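Local coordinates for protein anopheles gambiae adenosine kinase (Anopheles gambiae, PDB 3LOO) that catalyses the ATP-dependent phosphorylation of adenosine to AMP, as an adenosine kinase of the pfkB carbohydrate kinase family, at residues A[55-60]-A[152-157]; A[183-188]-A[212-217]; A[208-213]-A[233-238]. All coordinates share one frame; numbering follows the deposited sequence.

In the fold
From the N terminus the chain first makes the 55-60 segment, the end of an outermost strand of the five-stranded sheet; 91 residues later, 152-157 returns beside it and closes contact 1. Contact 2 opens only after that, in series, where strand 179-183 of the nine-stranded sheet gives way to helix 187-203, and it closes at 212-217. Contact 3 overlaps it: 208-213 shares Leu212 and Ser213 with contact 2, but its partner 233-238 comes later, so the two loops cross. Contacts 2 and 3 thus tie neighbouring parallel strands of the large sheet, while Thr188 packs on Leu57 and Leu154, and Phe216 on Leu57, of contact 1. All three border the bound bis(adenosine)-5'-tetraphosphate.

Contact 1: residues A[55-60]-A[152-157]; sequences AILAEE and ANLAAA. With B4P (bis(adenosine)-5'-tetraphosphate), chain D.
With CG beside the backbone N in both Leu57 (chi1 -65°) and Leu154 (chi1 -67°), the two leucines bring their methyl ends together, Leu57 CD2 lying 4.1 Å from Leu154 CD1. Their backbones belong to strands 54-57 and 147-153, which pair in parallel with Leu57 opposite Ala152. Ala152 donates its N-H to Ile56 O over 2.9 Å, nearly straight, and its own carbonyl O takes the N-H of Ala58 at 2.7 Å from well above the carbonyl plane. Just past the strand, Ala58 CB rests 3.8 Å from Asn153 CA, and Tyr66 of helix 64-73 packs against both residues. The face carrying Leu57 and Ala152 looks onto an adenine of the ligand: Ala152 CB comes within 3.4 Å of B4P N6A, and Leu154 CD2 stands 3.7 Å from the same nitrogen. Methyl groups alone from these two segments meet the amino group, consistent with this wall reading the adenine by fit, the polar bonds to the ligand coming from elsewhere, as from Asn31.

Contact 2: residues A[183-188]-A[212-217]; sequences SGFFFT and LSAPFV. With B4P (bis(adenosine)-5'-tetraphosphate), chain D.
The backbones come closest where Gly184 faces Leu212, their CA atoms 5.1 Å apart, where each segment leaves its strand of the large sheet. Ser213 CB sits over the centre of the Phe185 ring, 7° off its normal, in a CH-pi contact. An adenine of the ligand covers the opposite face, with B4P C5A 3.4 Å above the ring plane, and the phenyl group is therefore sandwiched between a serine and a base. A chi1 of -72°, CG beside the backbone N, lays the ring over Ser213; separately, Phe185 N gives Ser213 OG a weak hydrogen bond of 3.2 Å. At the ring edge Phe216 CZ touches Phe185 CD1 at 3.7 Å; the two rings meet obliquely, their planes 41° apart. Val217 CG2 packs on the backbone of Gly184, 3.6 Å from its C atom. Within 183-188, Ser183 OG accepts from Phe186 N in an ST motif at the turn into helix 187-203. Thr188 OG1, near the edge of the Phe216 ring, is hydrogen-bonded to Tyr221 OH. Ser213, through its CH-pi contact and weak hydrogen bond, probably helps to position the ring on which the adenine lies face to face.

Contact 3: residues A[208-213]-A[233-238]; sequences FMMNLS and DVLFGN. With B4P (bis(adenosine)-5'-tetraphosphate), chain D.
Met210 O lies at the edge of the Phe236 ring, near its plane, 3.5 Å from Phe236 CD2, while Val234 CG1 of the ring's own strand stands 3.7 Å above one face, offset toward the rim. The Asn211 amide crosses this side chain at about a right angle, its plane turned 26° from the ring, with ND2 3.7 Å from Phe236 CB. These groups lie on neighbouring parallel strands, the segments 208-211 and 234-238 with axes 4.8 Å apart, in the central sheet of the ribokinase-like fold of the pfkB family. Backbone bonds alternate along them: Met210 O accepts from Phe236 N, Met210 N donates to Val234 O, and Leu212 N reaches Phe236 O. At the start of the pair Phe208 O accepts from Asp233 N at 2.7 Å and weakly from Val234 N; the Asp233 carboxylate adds a further bond, OD1 accepting from Phe208 N at 2.9 Å through the anti lone pair, while OD2 forms a salt bridge with Lys268. With both oxygens engaged, this buried acid is probably charged. Met209 and Val234 lie side by side on the face that carries Asn211 and Phe236, and helix 315-328 covers it. On the reverse face Leu235 CD1 fits between Met210 CG and Leu212 CG, 3.8 Å from the latter. Asn211 OD1 accepts from Ser213 N in an Asx turn where the chain leaves the sheet, and ND2 is held by Tyr181. At the far end, Asn238 caps the following helix through OD1, and its ND2 donates to B4P O1G at 2.9 Å, with an angle of 166° at the hydrogen.

Contact 1: residues A[55-60]-A[152-157]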
loop_
_atom_site.group_PDB
_atom_site.type_symbol
_atom_site.label_atom_id
_atom_site.label_comp_id
_atom_site.label_asym_id
_atom_site.label_seq_id
_atom_site.Cartn_x
_atom_site.Cartn_y
_atom_site.Cartn_z
ATOM N N ALA A 55 -4.163 12.971 -3.155
ATOM C CA ALA A 55 -3.043 12.225 -3.730
ATOM C C ALA A 55 -3.213 12.169 -5.225
ATOM O O ALA A 55 -4.287 11.809 -5.708
ATOM C CB ALA A 55 -2.986 10.805 -3.161
ATOM N N ILE A 56 -2.156 12.493 -5.959
ATOM C CA ILE A 56 -2.205 12.539 -7.407
ATOM C C ILE A 56 -0.963 11.919 -7.978
ATOM O O ILE A 56 0.024 11.691 -7.262
ATOM C CB ILE A 56 -2.344 14.010 -7.963
ATOM C CG1 ILE A 56 -1.055 14.825 -7.668
ATOM C CG2 ILE A 56 -3.636 14.697 -7.412
ATOM C CD1 ILE A 56 -0.983 16.257 -8.253
ATOM N N LEU A 57 -1.038 11.620 -9.277
ATOM C CA LEU A 57 0.101 11.274 -10.116
ATOM C C LEU A 57 0.706 12.555 -10.718
ATOM O O LEU A 57 -0.044 13.462 -11.113
ATOM C CB LEU A 57 -0.373 10.322 -11.226
ATOM C CG LEU A 57 -0.858 8.965 -10.697
ATOM C CD1 LEU A 57 -1.382 8.091 -11.865
ATOM C CD2 LEU A 57 0.298 8.213 -9.899
ATOM N N ALA A 58 2.039 12.639 -10.765
ATOM C CA ALA A 58 2.737 13.799 -11.346
ATOM C C ALA A 58 2.500 13.946 -12.836
ATOM O O ALA A 58 2.543 12.968 -13.583
ATOM C CB ALA A 58 4.233 13.736 -11.089
ATOM N N GLU A 59 2.292 15.183 -13.257
ATOM C CA GLU A 59 2.344 15.528 -14.684
ATOM C C GLU A 59 3.550 16.399 -14.971
ATOM O O GLU A 59 4.296 16.786 -14.053
ATOM C CB GLU A 59 1.078 16.287 -15.080
ATOM C CG GLU A 59 -0.163 15.443 -14.987
ATOM C CD GLU A 59 -1.376 16.280 -15.208
ATOM O OE1 GLU A 59 -1.441 16.983 -16.246
ATOM O OE2 GLU A 59 -2.252 16.267 -14.337
ATOM N N GLU A 60 3.716 16.770 -16.236
ATOM C CA GLU A 60 4.889 17.535 -16.628
ATOM C C GLU A 60 5.071 18.756 -15.742
ATOM O O GLU A 60 6.185 19.041 -15.325
ATOM C CB GLU A 60 4.822 17.950 -18.082
ATOM C CG GLU A 60 6.216 18.117 -18.703
ATOM C CD GLU A 60 6.209 17.806 -20.207
ATOM O OE1 GLU A 60 5.418 18.451 -20.953
ATOM O OE2 GLU A 60 6.981 16.908 -20.641
ATOM N N ALA A 152 2.912 11.824 -6.755
ATOM C CA ALA A 152 3.782 10.677 -7.057
ATOM C C ALA A 152 4.289 10.740 -8.490
ATOM O O ALA A 152 3.500 10.745 -9.443
ATOM C CB ALA A 152 3.028 9.316 -6.816
ATOM N N ASN A 153 5.598 10.827 -8.602
ATOM C CA ASN A 153 6.323 10.831 -9.846
ATOM C C ASN A 153 6.884 9.432 -9.971
ATOM O O ASN A 153 7.945 9.118 -9.374
ATOM C CB ASN A 153 7.464 11.856 -9.781
ATOM C CG ASN A 153 8.400 11.783 -10.992
ATOM O OD1 ASN A 153 7.986 11.424 -12.098
ATOM N ND2 ASN A 153 9.662 12.103 -10.772
ATOM N N LEU A 154 6.138 8.583 -10.687
ATOM C CA LEU A 154 6.411 7.136 -10.713
ATOM C C LEU A 154 7.715 6.789 -11.414
ATOM O O LEU A 154 8.472 5.936 -10.937
ATOM C CB LEU A 154 5.257 6.347 -11.346
ATOM C CG LEU A 154 3.920 6.321 -10.588
ATOM C CD1 LEU A 154 2.952 5.362 -11.240
ATOM C CD2 LEU A 154 4.139 5.907 -9.078
ATOM N N ALA A 155 7.955 7.434 -12.557
ATOM C CA ALA A 155 9.227 7.340 -13.292
ATOM C C ALA A 155 9.645 5.855 -13.459
ATOM O O ALA A 155 8.914 5.122 -14.124
ATOM C CB ALA A 155 10.305 8.211 -12.608
ATOM N N ALA A 156 10.755 5.387 -12.861
ATOM C CA ALA A 156 11.194 3.986 -13.081
ATOM C C ALA A 156 10.193 2.941 -12.590
ATOM O O ALA A 156 10.117 1.828 -13.139
ATOM C CB ALA A 156 12.584 3.712 -12.460
ATOM N N ALA A 157 9.410 3.291 -11.577
ATOM C CA ALA A 157 8.367 2.344 -11.114
ATOM C C ALA A 157 7.396 1.997 -12.242
ATOM O O ALA A 157 6.802 0.921 -12.221
ATOM C CB ALA A 157 7.615 2.868 -9.898
HETATM P PA B4P D . -0.274 8.448 3.547
HETATM O O1A B4P D . 0.644 9.047 4.601
HETATM O O2A B4P D . -1.039 9.415 2.645
HETATM O O3A B4P D . -1.427 7.686 4.364
HETATM P PB B4P D . -1.701 6.128 4.161
HETATM O O1B B4P D . -0.552 5.282 4.716
HETATM O O2B B4P D . -2.279 5.807 2.793
HETATM O O3B B4P D . -2.849 6.327 5.348
HETATM P PG B4P D . -4.435 6.066 5.243
HETATM O O1G B4P D . -5.192 7.307 4.911
HETATM O O2G B4P D . -4.620 4.919 4.269
HETATM O O3G B4P D . -4.844 5.550 6.702
HETATM P PD B4P D . -5.710 6.252 7.869
HETATM O O1D B4P D . -5.369 7.696 7.891
HETATM O O2D B4P D . -7.146 5.811 7.850
HETATM O O5E B4P D . 0.521 7.335 2.669
HETATM C C5E B4P D . 1.817 7.775 2.330
HETATM C C4E B4P D . 2.545 6.885 1.365
HETATM O O4E B4P D . 1.854 6.721 0.126
HETATM C C3E B4P D . 3.832 7.567 0.991
HETATM O O3E B4P D . 4.853 6.857 1.720
HETATM C C2E B4P D . 3.982 7.337 -0.508
HETATM O O2E B4P D . 5.243 6.792 -0.915
HETATM C C1E B4P D . 2.806 6.403 -0.856
HETATM N N9A B4P D . 2.288 6.731 -2.196
HETATM C C8A B4P D . 1.667 7.875 -2.609
HETATM N N7A B4P D . 1.372 7.739 -3.935
HETATM C C5A B4P D . 1.834 6.530 -4.372
HETATM C C6A B4P D . 1.819 5.840 -5.596
HETATM N N6A B4P D . 1.299 6.369 -6.746
HETATM N N1A B4P D . 2.395 4.613 -5.663
HETATM C C2A B4P D . 2.932 4.026 -4.564
HETATM N N3A B4P D . 2.945 4.660 -3.380
HETATM C C4A B4P D . 2.397 5.898 -3.259
HETATM O O5F B4P D . -4.969 5.591 9.127
HETATM C C5F B4P D . -4.683 4.198 9.188
HETATM C C4F B4P D . -4.451 3.869 10.662
HETATM O O4F B4P D . -3.537 4.791 11.282
HETATM C C3F B4P D . -5.724 4.057 11.469
HETATM O O3F B4P D . -6.564 2.921 11.307
HETATM C C2F B4P D . -5.188 4.229 12.877
HETATM O O2F B4P D . -4.911 2.945 13.472
HETATM C C1F B4P D . -3.895 5.032 12.649
HETATM N N9B B4P D . -4.237 6.482 12.802
HETATM C C8B B4P D . -4.435 7.360 11.798
HETATM N N7B B4P D . -4.744 8.588 12.279
HETATM C C5B B4P D . -4.753 8.525 13.627
HETATM C C6B B4P D . -5.006 9.421 14.663
HETATM N N6B B4P D . -5.318 10.707 14.361
HETATM N N1B B4P D . -4.916 9.001 15.962
HETATM C C2B B4P D . -4.602 7.717 16.268
HETATM N N3B B4P D . -4.356 6.793 15.296
HETATM C C4B B4P D . -4.424 7.133 13.971
#

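Contact 2: residues A[183-188]-A[212-217]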
loop_
_atom_site.group_PDB
_atom_site.type_symbol
_atom_site.label_atom_id
_atom_site.label_comp_id
_atom_site.label_asym_id
_atom_site.label_seq_id
_atom_site.Cartn_x
_atom_site.Cartn_y
_atom_site.Cartn_z
ATOM N N SER A 183 -0.967 -3.057 -4.267
ATOM C CA SER A 183 -1.694 -1.785 -4.012
ATOM C C SER A 183 -2.508 -1.434 -5.255
ATOM O O SER A 183 -2.144 -1.830 -6.366
ATOM C CB SER A 183 -0.725 -0.640 -3.731
ATOM O OG SER A 183 0.171 -0.513 -4.829
ATOM N N GLY A 184 -3.589 -0.680 -5.084
ATOM C CA GLY A 184 -4.242 -0.072 -6.266
ATOM C C GLY A 184 -3.297 0.843 -7.051
ATOM O O GLY A 184 -3.399 0.943 -8.280
ATOM N N PHE A 185 -2.363 1.502 -6.354
ATOM C CA PHE A 185 -1.277 2.267 -6.991
ATOM C C PHE A 185 -0.546 1.512 -8.133
ATOM O O PHE A 185 -0.164 2.104 -9.156
ATOM C CB PHE A 185 -0.241 2.656 -5.929
ATOM C CG PHE A 185 -0.702 3.725 -4.959
ATOM C CD1 PHE A 185 -1.397 4.868 -5.411
ATOM C CD2 PHE A 185 -0.377 3.623 -3.606
ATOM C CE1 PHE A 185 -1.760 5.883 -4.537
ATOM C CE2 PHE A 185 -0.756 4.633 -2.685
ATOM C CZ PHE A 185 -1.457 5.777 -3.170
ATOM N N PHE A 186 -0.318 0.211 -7.922
ATOM C CA PHE A 186 0.390 -0.624 -8.898
ATOM C C PHE A 186 -0.403 -0.816 -10.195
ATOM O O PHE A 186 0.180 -1.177 -11.227
ATOM C CB PHE A 186 0.791 -1.993 -8.260
ATOM C CG PHE A 186 1.682 -2.877 -9.128
ATOM C CD1 PHE A 186 3.039 -2.596 -9.303
ATOM C CD2 PHE A 186 1.168 -4.032 -9.713
ATOM C CE1 PHE A 186 3.879 -3.428 -10.061
ATOM C CE2 PHE A 186 1.982 -4.877 -10.469
ATOM C CZ PHE A 186 3.347 -4.585 -10.646
ATOM N N PHE A 187 -1.715 -0.585 -10.154
ATOM C CA PHE A 187 -2.542 -0.635 -11.397
ATOM C C PHE A 187 -2.106 0.373 -12.462
ATOM O O PHE A 187 -2.236 0.106 -13.674
ATOM C CB PHE A 187 -4.026 -0.442 -11.110
ATOM C CG PHE A 187 -4.662 -1.547 -10.311
ATOM C CD1 PHE A 187 -3.897 -2.466 -9.565
ATOM C CD2 PHE A 187 -6.044 -1.626 -10.252
ATOM C CE1 PHE A 187 -4.529 -3.444 -8.806
ATOM C CE2 PHE A 187 -6.665 -2.598 -9.502
ATOM C CZ PHE A 187 -5.911 -3.501 -8.772
ATOM N N THR A 188 -1.565 1.514 -12.021
ATOM C CA THR A 188 -1.011 2.526 -12.941
ATOM C C THR A 188 0.079 1.878 -13.774
ATOM O O THR A 188 0.239 2.166 -14.971
ATOM C CB THR A 188 -0.385 3.727 -12.163
ATOM O OG1 THR A 188 -1.361 4.267 -11.289
ATOM C CG2 THR A 188 0.141 4.834 -13.112
ATOM N N LEU A 212 -7.146 -0.109 -1.718
ATOM C CA LEU A 212 -7.711 0.868 -2.650
ATOM C C LEU A 212 -6.729 1.968 -2.991
ATOM O O LEU A 212 -6.820 2.554 -4.070
ATOM C CB LEU A 212 -9.056 1.407 -2.178
ATOM C CG LEU A 212 -10.219 0.417 -2.160
ATOM C CD1 LEU A 212 -11.398 1.046 -1.417
ATOM C CD2 LEU A 212 -10.572 -0.070 -3.637
ATOM N N SER A 213 -5.804 2.243 -2.065
ATOM C CA SER A 213 -4.679 3.195 -2.228
ATOM C C SER A 213 -5.003 4.694 -2.244
ATOM O O SER A 213 -4.367 5.472 -1.527
ATOM C CB SER A 213 -3.828 2.837 -3.446
ATOM O OG SER A 213 -3.165 1.597 -3.235
ATOM N N ALA A 214 -5.947 5.104 -3.085
ATOM C CA ALA A 214 -6.286 6.536 -3.209
ATOM C C ALA A 214 -7.571 6.664 -3.997
ATOM O O ALA A 214 -7.850 5.819 -4.855
ATOM C CB ALA A 214 -5.166 7.322 -3.944
ATOM N N PRO A 215 -8.303 7.776 -3.797
ATOM C CA PRO A 215 -9.532 7.997 -4.576
ATOM C C PRO A 215 -9.359 7.858 -6.067
ATOM O O PRO A 215 -10.278 7.378 -6.737
ATOM C CB PRO A 215 -9.930 9.433 -4.187
ATOM C CG PRO A 215 -9.555 9.442 -2.742
ATOM C CD PRO A 215 -8.177 8.778 -2.722
ATOM N N PHE A 216 -8.194 8.217 -6.602
ATOM C CA PHE A 216 -8.039 8.132 -8.056
ATOM C C PHE A 216 -8.023 6.733 -8.573
ATOM O O PHE A 216 -8.198 6.521 -9.768
ATOM C CB PHE A 216 -6.814 8.911 -8.604
ATOM C CG PHE A 216 -5.473 8.282 -8.329
ATOM C CD1 PHE A 216 -4.967 7.260 -9.124
ATOM C CD2 PHE A 216 -4.651 8.805 -7.327
ATOM C CE1 PHE A 216 -3.677 6.702 -8.885
ATOM C CE2 PHE A 216 -3.347 8.249 -7.096
ATOM C CZ PHE A 216 -2.878 7.214 -7.875
ATOM N N VAL A 217 -7.764 5.752 -7.708
ATOM C CA VAL A 217 -7.730 4.397 -8.224
ATOM C C VAL A 217 -9.107 3.896 -8.772
ATOM O O VAL A 217 -9.194 3.484 -9.920
ATOM C CB VAL A 217 -7.048 3.403 -7.209
ATOM C CG1 VAL A 217 -7.317 1.979 -7.649
ATOM C CG2 VAL A 217 -5.507 3.736 -7.113
HETATM P PA B4P D . -0.274 8.448 3.547
HETATM O O1A B4P D . 0.644 9.047 4.601
HETATM O O2A B4P D . -1.039 9.415 2.645
HETATM O O3A B4P D . -1.427 7.686 4.364
HETATM P PB B4P D . -1.701 6.128 4.161
HETATM O O1B B4P D . -0.552 5.282 4.716
HETATM O O2B B4P D . -2.279 5.807 2.793
HETATM O O3B B4P D . -2.849 6.327 5.348
HETATM P PG B4P D . -4.435 6.066 5.243
HETATM O O1G B4P D . -5.192 7.307 4.911
HETATM O O2G B4P D . -4.620 4.919 4.269
HETATM O O3G B4P D . -4.844 5.550 6.702
HETATM P PD B4P D . -5.710 6.252 7.869
HETATM O O1D B4P D . -5.369 7.696 7.891
HETATM O O2D B4P D . -7.146 5.811 7.850
HETATM O O5E B4P D . 0.521 7.335 2.669
HETATM C C5E B4P D . 1.817 7.775 2.330
HETATM C C4E B4P D . 2.545 6.885 1.365
HETATM O O4E B4P D . 1.854 6.721 0.126
HETATM C C3E B4P D . 3.832 7.567 0.991
HETATM O O3E B4P D . 4.853 6.857 1.720
HETATM C C2E B4P D . 3.982 7.337 -0.508
HETATM O O2E B4P D . 5.243 6.792 -0.915
HETATM C C1E B4P D . 2.806 6.403 -0.856
HETATM N N9A B4P D . 2.288 6.731 -2.196
HETATM C C8A B4P D . 1.667 7.875 -2.609
HETATM N N7A B4P D . 1.372 7.739 -3.935
HETATM C C5A B4P D . 1.834 6.530 -4.372
HETATM C C6A B4P D . 1.819 5.840 -5.596
HETATM N N6A B4P D . 1.299 6.369 -6.746
HETATM N N1A B4P D . 2.395 4.613 -5.663
HETATM C C2A B4P D . 2.932 4.026 -4.564
HETATM N N3A B4P D . 2.945 4.660 -3.380
HETATM C C4A B4P D . 2.397 5.898 -3.259
HETATM O O5F B4P D . -4.969 5.591 9.127
HETATM C C5F B4P D . -4.683 4.198 9.188
HETATM C C4F B4P D . -4.451 3.869 10.662
HETATM O O4F B4P D . -3.537 4.791 11.282
HETATM C C3F B4P D . -5.724 4.057 11.469
HETATM O O3F B4P D . -6.564 2.921 11.307
HETATM C C2F B4P D . -5.188 4.229 12.877
HETATM O O2F B4P D . -4.911 2.945 13.472
HETATM C C1F B4P D . -3.895 5.032 12.649
HETATM N N9B B4P D . -4.237 6.482 12.802
HETATM C C8B B4P D . -4.435 7.360 11.798
HETATM N N7B B4P D . -4.744 8.588 12.279
HETATM C C5B B4P D . -4.753 8.525 13.627
HETATM C C6B B4P D . -5.006 9.421 14.663
HETATM N N6B B4P D . -5.318 10.707 14.361
HETATM N N1B B4P D . -4.916 9.001 15.962
HETATM C C2B B4P D . -4.602 7.717 16.268
HETATM N N3B B4P D . -4.356 6.793 15.296
HETATM C C4B B4P D . -4.424 7.133 13.971
#

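Contact 3: residues A[208-213]-A[233-238]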
loop_
_atom_site.group_PDB
_atom_site.type_symbol
_atom_site.label_atom_id
_atom_site.label_comp_id
_atom_site.label_asym_id
_atom_site.label_seq_id
_atom_site.Cartn_x
_atom_site.Cartn_y
_atom_site.Cartn_z
ATOM N N PHE A 208 -5.064 -13.485 -1.879
ATOM C CA PHE A 208 -4.699 -12.289 -2.683
ATOM C C PHE A 208 -5.402 -11.108 -1.999
ATOM O O PHE A 208 -6.604 -11.149 -1.676
ATOM C CB PHE A 208 -5.034 -12.430 -4.170
ATOM C CG PHE A 208 -4.627 -11.226 -4.991
ATOM C CD1 PHE A 208 -3.371 -11.152 -5.543
ATOM C CD2 PHE A 208 -5.501 -10.123 -5.130
ATOM C CE1 PHE A 208 -2.969 -10.038 -6.261
ATOM C CE2 PHE A 208 -5.109 -8.973 -5.829
ATOM C CZ PHE A 208 -3.823 -8.940 -6.395
ATOM N N MET A 209 -4.611 -10.092 -1.712
ATOM C CA MET A 209 -5.059 -8.969 -0.930
ATOM C C MET A 209 -4.634 -7.699 -1.679
ATOM O O MET A 209 -3.618 -7.680 -2.395
ATOM C CB MET A 209 -4.448 -9.029 0.481
ATOM C CG MET A 209 -4.761 -10.374 1.224
ATOM S SD MET A 209 -3.852 -10.557 2.745
ATOM C CE MET A 209 -2.310 -11.201 2.087
ATOM N N MET A 210 -5.406 -6.638 -1.509
ATOM C CA MET A 210 -5.062 -5.379 -2.174
ATOM C C MET A 210 -5.589 -4.191 -1.399
ATOM O O MET A 210 -6.370 -4.327 -0.471
ATOM C CB MET A 210 -5.526 -5.354 -3.642
ATOM C CG MET A 210 -7.039 -5.476 -3.871
ATOM S SD MET A 210 -7.590 -4.816 -5.489
ATOM C CE MET A 210 -7.522 -3.041 -5.142
ATOM N N ASN A 211 -5.128 -3.016 -1.796
ATOM C CA ASN A 211 -5.488 -1.802 -1.111
ATOM C C ASN A 211 -6.155 -0.898 -2.145
ATOM O O ASN A 211 -5.709 -0.869 -3.317
ATOM C CB ASN A 211 -4.211 -1.128 -0.647
ATOM C CG ASN A 211 -4.440 -0.197 0.481
ATOM O OD1 ASN A 211 -5.145 0.812 0.339
ATOM N ND2 ASN A 211 -3.876 -0.536 1.650
ATOM N N LEU A 212 -7.146 -0.109 -1.718
ATOM C CA LEU A 212 -7.711 0.868 -2.650
ATOM C C LEU A 212 -6.729 1.968 -2.991
ATOM O O LEU A 212 -6.820 2.554 -4.070
ATOM C CB LEU A 212 -9.056 1.407 -2.178
ATOM C CG LEU A 212 -10.219 0.417 -2.160
ATOM C CD1 LEU A 212 -11.398 1.046 -1.417
ATOM C CD2 LEU A 212 -10.572 -0.070 -3.637
ATOM N N SER A 213 -5.804 2.243 -2.065
ATOM C CA SER A 213 -4.679 3.195 -2.228
ATOM C C SER A 213 -5.003 4.694 -2.244
ATOM O O SER A 213 -4.367 5.472 -1.527
ATOM C CB SER A 213 -3.828 2.837 -3.446
ATOM O OG SER A 213 -3.165 1.597 -3.235
ATOM N N ASP A 233 -9.303 -11.591 -1.766
ATOM C CA ASP A 233 -9.716 -12.172 -0.479
ATOM C C ASP A 233 -9.848 -11.127 0.612
ATOM O O ASP A 233 -10.675 -11.273 1.504
ATOM C CB ASP A 233 -8.725 -13.266 -0.011
ATOM C CG ASP A 233 -8.702 -14.438 -0.949
ATOM O OD1 ASP A 233 -7.744 -14.546 -1.735
ATOM O OD2 ASP A 233 -9.697 -15.189 -0.954
ATOM N N VAL A 234 -8.967 -10.134 0.588
ATOM C CA VAL A 234 -8.971 -9.025 1.575
ATOM C C VAL A 234 -8.765 -7.701 0.808
ATOM O O VAL A 234 -7.812 -7.550 0.032
ATOM C CB VAL A 234 -7.872 -9.155 2.688
ATOM C CG1 VAL A 234 -8.064 -8.083 3.763
ATOM C CG2 VAL A 234 -7.847 -10.570 3.392
ATOM N N LEU A 235 -9.667 -6.740 1.050
ATOM C CA LEU A 235 -9.530 -5.390 0.519
ATOM C C LEU A 235 -9.372 -4.399 1.702
ATOM O O LEU A 235 -10.209 -4.371 2.593
ATOM C CB LEU A 235 -10.763 -5.019 -0.292
ATOM C CG LEU A 235 -10.805 -3.568 -0.815
ATOM C CD1 LEU A 235 -9.594 -3.293 -1.685
ATOM C CD2 LEU A 235 -12.139 -3.202 -1.568
ATOM N N PHE A 236 -8.289 -3.638 1.698
ATOM C CA PHE A 236 -8.065 -2.557 2.659
ATOM C C PHE A 236 -8.337 -1.225 1.949
ATOM O O PHE A 236 -8.154 -1.109 0.722
ATOM C CB PHE A 236 -6.599 -2.533 3.103
ATOM C CG PHE A 236 -6.092 -3.838 3.697
ATOM C CD1 PHE A 236 -6.246 -4.101 5.045
ATOM C CD2 PHE A 236 -5.407 -4.770 2.894
ATOM C CE1 PHE A 236 -5.720 -5.306 5.624
ATOM C CE2 PHE A 236 -4.911 -5.974 3.438
ATOM C CZ PHE A 236 -5.063 -6.232 4.806
ATOM N N GLY A 237 -8.744 -0.216 2.718
ATOM C CA GLY A 237 -8.833 1.151 2.182
ATOM C C GLY A 237 -9.256 2.099 3.277
ATOM O O GLY A 237 -9.680 1.662 4.352
ATOM N N ASN A 238 -9.122 3.394 3.039
ATOM C CA ASN A 238 -9.622 4.328 4.038
ATOM C C ASN A 238 -11.050 4.794 3.676
ATOM O O ASN A 238 -11.632 4.360 2.676
ATOM C CB ASN A 238 -8.625 5.482 4.300
ATOM C CG ASN A 238 -8.536 6.476 3.143
ATOM O OD1 ASN A 238 -9.394 6.515 2.279
ATOM N ND2 ASN A 238 -7.444 7.245 3.101
HETATM P PA B4P D . -0.274 8.448 3.547
HETATM O O1A B4P D . 0.644 9.047 4.601
HETATM O O2A B4P D . -1.039 9.415 2.645
HETATM O O3A B4P D . -1.427 7.686 4.364
HETATM P PB B4P D . -1.701 6.128 4.161
HETATM O O1B B4P D . -0.552 5.282 4.716
HETATM O O2B B4P D . -2.279 5.807 2.793
HETATM O O3B B4P D . -2.849 6.327 5.348
HETATM P PG B4P D . -4.435 6.066 5.243
HETATM O O1G B4P D . -5.192 7.307 4.911
HETATM O O2G B4P D . -4.620 4.919 4.269
HETATM O O3G B4P D . -4.844 5.550 6.702
HETATM P PD B4P D . -5.710 6.252 7.869
HETATM O O1D B4P D . -5.369 7.696 7.891
HETATM O O2D B4P D . -7.146 5.811 7.850
HETATM O O5E B4P D . 0.521 7.335 2.669
HETATM C C5E B4P D . 1.817 7.775 2.330
HETATM C C4E B4P D . 2.545 6.885 1.365
HETATM O O4E B4P D . 1.854 6.721 0.126
HETATM C C3E B4P D . 3.832 7.567 0.991
HETATM O O3E B4P D . 4.853 6.857 1.720
HETATM C C2E B4P D . 3.982 7.337 -0.508
HETATM O O2E B4P D . 5.243 6.792 -0.915
HETATM C C1E B4P D . 2.806 6.403 -0.856
HETATM N N9A B4P D . 2.288 6.731 -2.196
HETATM C C8A B4P D . 1.667 7.875 -2.609
HETATM N N7A B4P D . 1.372 7.739 -3.935
HETATM C C5A B4P D . 1.834 6.530 -4.372
HETATM C C6A B4P D . 1.819 5.840 -5.596
HETATM N N6A B4P D . 1.299 6.369 -6.746
HETATM N N1A B4P D . 2.395 4.613 -5.663
HETATM C C2A B4P D . 2.932 4.026 -4.564
HETATM N N3A B4P D . 2.945 4.660 -3.380
HETATM C C4A B4P D . 2.397 5.898 -3.259
HETATM O O5F B4P D . -4.969 5.591 9.127
HETATM C C5F B4P D . -4.683 4.198 9.188
HETATM C C4F B4P D . -4.451 3.869 10.662
HETATM O O4F B4P D . -3.537 4.791 11.282
HETATM C C3F B4P D . -5.724 4.057 11.469
HETATM O O3F B4P D . -6.564 2.921 11.307
HETATM C C2F B4P D . -5.188 4.229 12.877
HETATM O O2F B4P D . -4.911 2.945 13.472
HETATM C C1F B4P D . -3.895 5.032 12.649
HETATM N N9B B4P D . -4.237 6.482 12.802
HETATM C C8B B4P D . -4.435 7.360 11.798
HETATM N N7B B4P D . -4.744 8.588 12.279
HETATM C C5B B4P D . -4.753 8.525 13.627
HETATM C C6B B4P D . -5.006 9.421 14.663
HETATM N N6B B4P D . -5.318 10.707 14.361
HETATM N N1B B4P D . -4.916 9.001 15.962
HETATM C C2B B4P D . -4.602 7.717 16.268
HETATM N N3B B4P D . -4.356 6.793 15.296
HETATM C C4B B4P D . -4.424 7.133 13.971
#